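Local coordinates for cupin domain-containing protein (Rhodopseudomonas palustris, PDB 3LAG) that is of unknown function but has a cupin fold and binds metal ions, here nickel and calcium, at residues H35-V40 with E91-A96; V41-D46 with R67-K72. One frame throughout, in Å; residues are numbered along the deposited sequence.

Both contacts are antiparallel pairings on strand 39-43, which has strand 87-94 on one side and strand 69-71 on the other. Contact 1 is the more buried and joins the strand to the interior of the sheet. Contact 2 is partly buried and adds strand 69-71, the outermost strand on that side within the chain. Their chemistry differs. Contact 1 mixes strand packing with polar groups: a nickel ligand, two glutamates, ordered waters and a calcium ligand. Contact 2 is mainly apolar across its pairing, a valine against a tyrosine face, with charged groups at its margins. Y39 O and R71 N, at 2.8 Å, probably form a hydrogen bond between them. Both contacts touch the second subunit.

Contact 1 (H35-V40 with E91-A96); sequences HGMDYV and EIELKA. With NI (nickel (II) ion), chain F; CA (calcium ion), chain D.
The nickel site of this cupin lies at the contact, where H35 meets E91. H35 NE2 binds nickel at 2.1 Å, beside H33 and H77. E91 OE2 comes to the edge of the H35 ring, near its plane, 3.3 Å from CE1. The same OE2 accepts a hydrogen bond from a nickel-bound water at 2.5 Å. E91 is thus second shell: it holds a metal water. E91 CG also packs obliquely on the Y39 ring, 3.5 Å from CD1, while Y39 CE2 lies over one face of H35. An alanine in place of E91 would probably leave the nickel water without its acceptor and open a gap beside Y39. At the adjacent ring atom, H35 ND1 donates to a second water, also in the ring plane, at 2.7 Å. That water donates to M37 O and to E93 OE2. It links imidazole, main chain and carboxylate, and is likely to fix the ring rotation. M37 is a selenomethionine; its bend at chi3 (-86°) brings CE to 3.4 Å from E93 OE2. The main chains pair through V40 N to I92 O, I92 N to V40 O, and L94 N to D38 O. D38 OD2 binds calcium at 2.4 Å with D15 and E16 of the second subunit; its OD1 is held by A73 N. In the sheet, strand 87-94 runs between strands 17-24 and 39-43, antiparallel to both.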
loop_
_atom_site.group_PDB
_atom_site.type_symbol
_atom_site.label_atom_id
_atom_site.label_comp_id
_atom_site.label_asym_id
_atom_site.label_seq_id
_atom_site.Cartn_x
_atom_site.Cartn_y
_atom_site.Cartn_z
ATOM N N HIS B 35 -1.012 15.454 10.879
ATOM C CA HIS B 35 -0.107 14.828 9.938
ATOM C C HIS B 35 1.005 15.778 9.573
ATOM O O HIS B 35 0.754 16.849 9.021
ATOM C CB HIS B 35 -0.895 14.384 8.722
ATOM C CG HIS B 35 -1.628 13.112 8.957
ATOM N ND1 HIS B 35 -1.021 11.886 8.814
ATOM C CD2 HIS B 35 -2.889 12.865 9.375
ATOM C CE1 HIS B 35 -1.881 10.931 9.110
ATOM N NE2 HIS B 35 -3.022 11.498 9.462
ATOM N N GLY B 36 2.236 15.393 9.886
ATOM C CA GLY B 36 3.377 16.220 9.561
ATOM C C GLY B 36 4.070 15.823 8.275
ATOM O O GLY B 36 5.026 16.486 7.874
HETATM N N MSE B 37 3.583 14.751 7.642
HETATM C CA MSE B 37 4.162 14.229 6.409
HETATM C C MSE B 37 3.067 13.981 5.385
HETATM O O MSE B 37 1.983 13.505 5.732
HETATM C CB MSE B 37 4.910 12.916 6.670
HETATM C CG MSE B 37 6.195 13.068 7.457
HETATM SE SE MSE B 37 6.987 11.396 7.892
HETATM C CE MSE B 37 5.992 11.044 9.524
ATOM N N ASP B 38 3.346 14.307 4.125
ATOM C CA ASP B 38 2.494 13.855 3.033
ATOM C C ASP B 38 2.402 12.339 3.109
ATOM O O ASP B 38 3.348 11.662 3.542
ATOM C CB ASP B 38 3.086 14.238 1.678
ATOM C CG ASP B 38 3.107 15.738 1.438
ATOM O OD1 ASP B 38 2.466 16.527 2.170
ATOM O OD2 ASP B 38 3.771 16.127 0.476
ATOM N N TYR B 39 1.275 11.800 2.670
ATOM C CA TYR B 39 1.073 10.371 2.789
ATOM C C TYR B 39 0.130 9.807 1.746
ATOM O O TYR B 39 -0.510 10.545 0.984
ATOM C CB TYR B 39 0.639 9.978 4.209
ATOM C CG TYR B 39 -0.696 10.500 4.676
ATOM C CD1 TYR B 39 -1.826 9.688 4.661
ATOM C CD2 TYR B 39 -0.828 11.792 5.163
ATOM C CE1 TYR B 39 -3.039 10.145 5.109
ATOM C CE2 TYR B 39 -2.046 12.261 5.614
ATOM C CZ TYR B 39 -3.144 11.436 5.581
ATOM O OH TYR B 39 -4.353 11.902 6.044
ATOM N N VAL B 40 0.093 8.482 1.711
ATOM C CA VAL B 40 -0.782 7.717 0.848
ATOM C C VAL B 40 -1.545 6.735 1.726
ATOM O O VAL B 40 -0.972 6.118 2.628
ATOM C CB VAL B 40 0.039 6.922 -0.197
ATOM C CG1 VAL B 40 -0.841 5.948 -1.000
ATOM C CG2 VAL B 40 0.801 7.867 -1.122
ATOM N N GLU B 91 -1.035 3.212 5.840
ATOM C CA GLU B 91 -0.696 4.597 5.625
ATOM C C GLU B 91 0.798 4.690 5.383
ATOM O O GLU B 91 1.609 4.216 6.186
ATOM C CB GLU B 91 -1.071 5.392 6.847
ATOM C CG GLU B 91 -1.525 6.773 6.515
ATOM C CD GLU B 91 -2.367 7.354 7.607
ATOM O OE1 GLU B 91 -3.598 7.476 7.416
ATOM O OE2 GLU B 91 -1.785 7.668 8.659
ATOM N N ILE B 92 1.148 5.314 4.267
ATOM C CA ILE B 92 2.526 5.404 3.821
ATOM C C ILE B 92 2.944 6.871 3.876
ATOM O O ILE B 92 2.451 7.690 3.104
ATOM C CB ILE B 92 2.682 4.836 2.390
ATOM C CG1 ILE B 92 2.209 3.375 2.334
ATOM C CG2 ILE B 92 4.124 4.938 1.926
ATOM C CD1 ILE B 92 0.761 3.189 1.924
ATOM N N GLU B 93 3.820 7.199 4.821
ATOM C CA GLU B 93 4.239 8.570 5.066
ATOM C C GLU B 93 5.631 8.784 4.501
ATOM O O GLU B 93 6.520 7.958 4.691
ATOM C CB GLU B 93 4.249 8.852 6.566
ATOM C CG GLU B 93 2.892 8.780 7.221
ATOM C CD GLU B 93 2.993 8.978 8.712
ATOM O OE1 GLU B 93 3.357 8.007 9.413
ATOM O OE2 GLU B 93 2.723 10.102 9.184
ATOM N N LEU B 94 5.819 9.908 3.803
ATOM C CA LEU B 94 7.109 10.218 3.175
ATOM C C LEU B 94 7.938 11.154 4.054
ATOM O O LEU B 94 7.419 12.160 4.570
ATOM C CB LEU B 94 6.928 10.846 1.788
ATOM C CG LEU B 94 6.273 9.958 0.729
ATOM C CD1 LEU B 94 6.819 8.532 0.829
ATOM C CD2 LEU B 94 4.742 9.965 0.855
ATOM N N LYS B 95 9.218 10.831 4.217
ATOM C CA LYS B 95 10.119 11.639 5.036
ATOM C C LYS B 95 10.894 12.612 4.174
ATOM O O LYS B 95 11.022 12.411 2.981
ATOM C CB LYS B 95 11.089 10.748 5.798
ATOM C CG LYS B 95 10.351 9.737 6.626
ATOM C CD LYS B 95 11.266 9.018 7.551
ATOM C CE LYS B 95 10.473 8.033 8.365
ATOM N NZ LYS B 95 11.380 7.326 9.272
ATOM N N ALA B 96 11.394 13.682 4.777
ATOM C CA ALA B 96 12.308 14.570 4.074
ATOM C C ALA B 96 13.715 13.985 4.162
ATOM O O ALA B 96 14.060 13.371 5.166
ATOM C CB ALA B 96 12.256 15.959 4.686
HETATM NI NI NI F . -4.636 10.324 10.179
HETATM CA CA CA D . 5.347 17.411 -0.805
HETATM O O HOH W 1 1.606 12.318 8.155
HETATM O O HOH W 2 -3.112 8.587 10.607
HETATM O O HOH W 3 4.026 19.412 -0.420
HETATM O O HOH W 4 2.975 16.934 -1.837
#

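Contact 2 (V41-D46 with R67-K72); sequences VVPMAD and RSYARK
V41 packs against Y69 where strand 39-43 of the cupin fold takes on strand 69-71 as its antiparallel neighbour. The two residues form a hydrogen-bonded pair. V41 N donates to Y69 O at 2.9 Å. Y69 N returns a bond to V41 O at 3.1 Å. V41 O also receives a CA-H contact from S68, with S68 CA 3.1 Å away. The side chains of V41 and Y69 lie side by side and point the same way. Y69 CG stands between the backbone N and the carbonyl carbon (chi1 57°), the start of a side chain that runs alongside V41. V41 CB sits over one face of the ring, 3.8 Å from its centroid and 20° off the normal, a CH-pi contact. Its two methyls divide the outer part of the ring: CG1 is 3.6 Å from Y69 OH, and CG2 is 3.6 Å from Y69 CE1. V42 plays a smaller part. Its CG2 touches S68 CB and, in the conformer given for I92, also packs on that residue of strand 87-94. The hydroxyl of S68 turns to another partner, Q11 of the second subunit. P43 closes the strand. Its CD lies 3.3 Å from R67 O, and its CG comes obliquely to the Y69 ring. In the conformer given, R67 NH1 makes a salt bridge with E9 of the second subunit. Past P43 the chain leaves the pairing, and D46 forms a salt bridge with K64. On strand 69-71 itself, R71 NH1 donates to A70 O, and Y69 CD1 lies 3.4 Å above the R71 guanidinium plane, over its centre.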
loop_
_atom_site.group_PDB
_atom_site.type_symbol
_atom_site.label_atom_id
_atom_site.label_comp_id
_atom_site.label_asym_id
_atom_site.label_seq_id
_atom_site.Cartn_x
_atom_site.Cartn_y
_atom_site.Cartn_z
ATOM N N VAL B 41 -2.841 6.619 1.469
ATOM C CA VAL B 41 -3.676 5.624 2.121
ATOM C C VAL B 41 -3.949 4.496 1.140
ATOM O O VAL B 41 -4.352 4.742 -0.002
ATOM C CB VAL B 41 -5.024 6.242 2.558
ATOM C CG1 VAL B 41 -5.936 5.197 3.194
ATOM C CG2 VAL B 41 -4.780 7.411 3.504
ATOM N N VAL B 42 -3.730 3.265 1.592
ATOM C CA VAL B 42 -4.083 2.081 0.814
ATOM C C VAL B 42 -5.107 1.290 1.601
ATOM O O VAL B 42 -4.756 0.591 2.563
ATOM C CB VAL B 42 -2.869 1.181 0.519
ATOM C CG1 VAL B 42 -3.299 0.000 -0.341
ATOM C CG2 VAL B 42 -1.774 1.982 -0.179
ATOM N N PRO B 43 -6.387 1.402 1.218
ATOM C CA PRO B 43 -7.383 0.597 1.918
ATOM C C PRO B 43 -7.198 -0.873 1.599
ATOM O O PRO B 43 -7.001 -1.262 0.440
ATOM C CB PRO B 43 -8.709 1.103 1.337
ATOM C CG PRO B 43 -8.388 2.486 0.807
ATOM C CD PRO B 43 -7.001 2.327 0.253
HETATM N N MSE B 44 -7.256 -1.689 2.638
HETATM C CA MSE B 44 -7.124 -3.130 2.473
HETATM C C MSE B 44 -8.480 -3.832 2.465
HETATM O O MSE B 44 -8.570 -5.034 2.217
HETATM C CB MSE B 44 -6.249 -3.713 3.579
HETATM C CG MSE B 44 -4.824 -3.151 3.624
HETATM SE SE MSE B 44 -3.831 -3.333 1.948
HETATM C CE MSE B 44 -4.054 -5.234 1.669
ATOM N N ALA B 45 -9.534 -3.079 2.747
ATOM C CA ALA B 45 -10.877 -3.625 2.760
ATOM C C ALA B 45 -11.833 -2.487 2.480
ATOM O O ALA B 45 -11.552 -1.355 2.842
ATOM C CB ALA B 45 -11.153 -4.231 4.106
ATOM N N ASP B 46 -12.957 -2.775 1.827
ATOM C CA ASP B 46 -13.975 -1.754 1.620
ATOM C C ASP B 46 -14.503 -1.346 2.986
ATOM O O ASP B 46 -14.665 -2.183 3.875
ATOM C CB ASP B 46 -15.131 -2.290 0.776
ATOM C CG ASP B 46 -14.717 -2.687 -0.636
ATOM O OD1 ASP B 46 -13.580 -2.403 -1.069
ATOM O OD2 ASP B 46 -15.553 -3.300 -1.324
ATOM N N ARG B 67 -7.705 0.937 -3.820
ATOM C CA ARG B 67 -7.785 2.245 -4.454
ATOM C C ARG B 67 -7.098 3.262 -3.567
ATOM O O ARG B 67 -7.710 3.795 -2.636
ATOM C CB ARG B 67 -9.236 2.657 -4.677
ATOM C CG ARG B 67 -9.927 1.845 -5.730
ATOM C CD ARG B 67 -9.013 1.611 -6.932
ATOM N NE ARG B 67 -8.549 2.845 -7.563
ATOM C CZ ARG B 67 -8.001 2.897 -8.774
ATOM N NH1 ARG B 67 -7.878 1.791 -9.494
ATOM N NH2 ARG B 67 -7.587 4.054 -9.272
ATOM N N SER B 68 -5.826 3.501 -3.845
ATOM C CA SER B 68 -5.007 4.379 -3.031
ATOM C C SER B 68 -5.342 5.838 -3.294
ATOM O O SER B 68 -5.907 6.195 -4.337
ATOM C CB SER B 68 -3.516 4.112 -3.286
ATOM O OG SER B 68 -3.087 4.639 -4.532
ATOM N N TYR B 69 -5.001 6.685 -2.332
ATOM C CA TYR B 69 -5.140 8.116 -2.519
ATOM C C TYR B 69 -4.106 8.852 -1.702
ATOM O O TYR B 69 -3.576 8.316 -0.728
ATOM C CB TYR B 69 -6.553 8.587 -2.199
ATOM C CG TYR B 69 -7.081 8.283 -0.818
ATOM C CD1 TYR B 69 -6.859 9.163 0.238
ATOM C CD2 TYR B 69 -7.839 7.145 -0.575
ATOM C CE1 TYR B 69 -7.376 8.917 1.494
ATOM C CE2 TYR B 69 -8.359 6.888 0.681
ATOM C CZ TYR B 69 -8.119 7.776 1.714
ATOM O OH TYR B 69 -8.623 7.534 2.973
ATOM N N ALA B 70 -3.832 10.084 -2.117
ATOM C CA ALA B 70 -2.776 10.903 -1.545
ATOM C C ALA B 70 -3.372 11.991 -0.668
ATOM O O ALA B 70 -4.460 12.526 -0.952
ATOM C CB ALA B 70 -1.935 11.528 -2.651
ATOM N N ARG B 71 -2.630 12.342 0.377
ATOM C CA ARG B 71 -3.022 13.393 1.304
ATOM C C ARG B 71 -1.790 14.228 1.636
ATOM O O ARG B 71 -0.655 13.762 1.536
ATOM C CB ARG B 71 -3.619 12.786 2.574
ATOM C CG ARG B 71 -4.974 12.113 2.360
ATOM C CD ARG B 71 -6.026 13.159 2.080
ATOM N NE ARG B 71 -7.379 12.643 1.900
ATOM C CZ ARG B 71 -7.949 12.431 0.720
ATOM N NH1 ARG B 71 -7.267 12.625 -0.404
ATOM N NH2 ARG B 71 -9.207 12.019 0.676
ATOM N N LYS B 72 -2.030 15.473 2.036
ATOM C CA LYS B 72 -0.970 16.421 2.343
ATOM C C LYS B 72 -0.739 16.578 3.836
ATOM O O LYS B 72 -1.679 16.518 4.632
ATOM C CB LYS B 72 -1.341 17.798 1.801
ATOM C CG LYS B 72 -1.311 17.906 0.294
ATOM C CD LYS B 72 0.090 18.210 -0.188
ATOM C CE LYS B 72 0.078 18.680 -1.627
ATOM N NZ LYS B 72 1.438 19.109 -2.035
#